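Local structure of 3-hydroxyacyl-CoA dehydrogenase type-2 (Mycobacterium avium, 3PPI) at residues Lys26-Ala31 and Leu104-Val109. The protein probably catalyses the NAD-dependent oxidation of 3-hydroxyacyl-CoA thioesters to 3-ketoacyl-CoA, as a member of the short-chain dehydrogenase/reductase family. Numbering follows the deposited sequence.
Sequences KQFEGA and LRYAVV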
loop_
_atom_site.group_PDB
_atom_site.type_symbol
_atom_site.label_atom_id
_atom_site.label_comp_id
_atom_site.label_asym_id
_atom_site.label_seq_id
_atom_site.Cartn_x
_atom_site.Cartn_y
_atom_site.Cartn_z
ATOM N N LYS A 26 29.579 -17.492 0.926
ATOM C CA LYS A 26 29.174 -18.762 0.315
ATOM C C LYS A 26 28.175 -18.587 -0.850
ATOM O O LYS A 26 28.311 -19.243 -1.884
ATOM C CB LYS A 26 28.602 -19.708 1.382
ATOM N N GLN A 27 27.195 -17.696 -0.691
ATOM C CA GLN A 27 26.231 -17.420 -1.764
ATOM C C GLN A 27 26.947 -17.100 -3.096
ATOM O O GLN A 27 26.491 -17.503 -4.162
ATOM C CB GLN A 27 25.291 -16.251 -1.403
ATOM C CG GLN A 27 24.248 -16.494 -0.269
ATOM C CD GLN A 27 24.758 -16.104 1.133
ATOM O OE1 GLN A 27 25.935 -16.285 1.456
ATOM N NE2 GLN A 27 23.863 -15.576 1.969
ATOM N N PHE A 28 28.068 -16.386 -3.031
ATOM C CA PHE A 28 28.691 -15.834 -4.235
ATOM C C PHE A 28 29.824 -16.662 -4.840
ATOM O O PHE A 28 30.310 -16.326 -5.919
ATOM C CB PHE A 28 29.198 -14.421 -3.963
ATOM C CG PHE A 28 28.106 -13.401 -3.671
ATOM C CD1 PHE A 28 26.758 -13.664 -3.907
ATOM C CD2 PHE A 28 28.455 -12.147 -3.202
ATOM C CE1 PHE A 28 25.779 -12.690 -3.644
ATOM C CE2 PHE A 28 27.492 -11.175 -2.945
ATOM C CZ PHE A 28 26.154 -11.447 -3.169
ATOM N N GLU A 29 30.235 -17.737 -4.171
ATOM C CA GLU A 29 31.345 -18.562 -4.655
ATOM C C GLU A 29 31.041 -19.105 -6.055
ATOM O O GLU A 29 29.996 -19.705 -6.294
ATOM C CB GLU A 29 31.653 -19.708 -3.677
ATOM N N GLY A 30 31.934 -18.821 -6.989
ATOM C CA GLY A 30 31.823 -19.325 -8.359
ATOM C C GLY A 30 30.771 -18.624 -9.209
ATOM O O GLY A 30 30.550 -19.004 -10.347
ATOM N N ALA A 31 30.150 -17.583 -8.676
ATOM C CA ALA A 31 29.000 -16.956 -9.341
ATOM C C ALA A 31 29.353 -15.631 -10.016
ATOM O O ALA A 31 30.376 -15.004 -9.710
ATOM C CB ALA A 31 27.867 -16.747 -8.341
ATOM N N LEU A 104 26.263 -17.389 -13.978
ATOM C CA LEU A 104 25.363 -16.259 -13.783
ATOM C C LEU A 104 24.279 -16.668 -12.813
ATOM O O LEU A 104 23.518 -17.598 -13.091
ATOM C CB LEU A 104 24.736 -15.830 -15.113
ATOM C CG LEU A 104 23.717 -14.692 -15.057
ATOM C CD1 LEU A 104 24.315 -13.432 -14.431
ATOM C CD2 LEU A 104 23.213 -14.414 -16.466
ATOM N N ARG A 105 24.211 -15.988 -11.673
ATOM C CA ARG A 105 23.148 -16.259 -10.717
ATOM C C ARG A 105 22.359 -15.018 -10.280
ATOM O O ARG A 105 21.311 -15.161 -9.670
ATOM C CB ARG A 105 23.717 -16.984 -9.503
ATOM C CG ARG A 105 24.240 -18.385 -9.815
ATOM C CD ARG A 105 24.602 -19.126 -8.508
ATOM N NE ARG A 105 25.058 -20.492 -8.750
ATOM C CZ ARG A 105 24.277 -21.567 -8.898
ATOM N NH1 ARG A 105 22.954 -21.489 -8.820
ATOM N NH2 ARG A 105 24.838 -22.750 -9.125
ATOM N N TYR A 106 22.844 -13.825 -10.624
ATOM C CA TYR A 106 22.319 -12.576 -10.090
ATOM C C TYR A 106 22.292 -11.453 -11.114
ATOM O O TYR A 106 23.168 -11.358 -11.958
ATOM C CB TYR A 106 23.196 -12.124 -8.932
ATOM C CG TYR A 106 23.359 -13.158 -7.848
ATOM C CD1 TYR A 106 22.322 -13.427 -6.978
ATOM C CD2 TYR A 106 24.540 -13.882 -7.710
ATOM C CE1 TYR A 106 22.446 -14.367 -5.982
ATOM C CE2 TYR A 106 24.680 -14.836 -6.715
ATOM C CZ TYR A 106 23.620 -15.071 -5.851
ATOM O OH TYR A 106 23.705 -16.000 -4.863
ATOM N N ALA A 107 21.291 -10.585 -11.018
ATOM C CA ALA A 107 21.282 -9.355 -11.796
ATOM C C ALA A 107 20.687 -8.238 -10.950
ATOM O O ALA A 107 19.788 -8.475 -10.140
ATOM C CB ALA A 107 20.494 -9.535 -13.087
ATOM N N VAL A 108 21.222 -7.030 -11.123
ATOM C CA VAL A 108 20.631 -5.834 -10.556
ATOM C C VAL A 108 20.316 -4.913 -11.733
ATOM O O VAL A 108 21.213 -4.519 -12.466
ATOM C CB VAL A 108 21.583 -5.153 -9.519
ATOM C CG1 VAL A 108 20.927 -3.927 -8.940
ATOM C CG2 VAL A 108 21.993 -6.164 -8.394
ATOM N N VAL A 109 19.036 -4.606 -11.930
ATOM C CA VAL A 109 18.576 -3.811 -13.071
ATOM C C VAL A 109 18.508 -2.360 -12.611
ATOM O O VAL A 109 17.533 -1.937 -12.000
ATOM C CB VAL A 109 17.211 -4.317 -13.573
ATOM C CG1 VAL A 109 16.801 -3.604 -14.856
ATOM C CG2 VAL A 109 17.250 -5.816 -13.787
#
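Y106 and F28 pair edge to face, offset, in this buried contact, with ring centroids 5.3 Å apart and planes at 71°. The phenyl edge is turned to one face of the tyrosine ring: F28 CD1 lies 3.7 Å from Y106 CE2, and F28 CE1 is 3.9 Å from Y106 CZ. On the opposite face of the tyrosine rests CB of its own neighbour R105; F28 CE1 and R105 CB are each offset toward the rim. With CG of Y106 anti to its carbonyl carbon and beside the backbone N (chi1 -55°), the OH end is brought to Q27.

Further apolar contact comes from A31, whose CB meets Y106 CE2 at the ring edge (4.1 Å) and R105 CD at 4.0 Å. The R105 chain runs extended past this methyl, and its NH2 and NH1 hydrogen-bond to the backbone O of E159 and of R166, respectively.

Among polar contacts, Y106 OH comes within 3.2 Å of Q27 O, which lies at the ring edge near its plane. R161 NH2 hydrogen-bonds to that carbonyl.

A type II turn from F28 to A31, closed by A31 N to F28 O (3.0 Å), leads into strand 31-36. This first strand runs parallel beside 103-109, the fourth, in the 3-2-1-4-5-6-7 order of the Rossmann-type sheet of short-chain dehydrogenases.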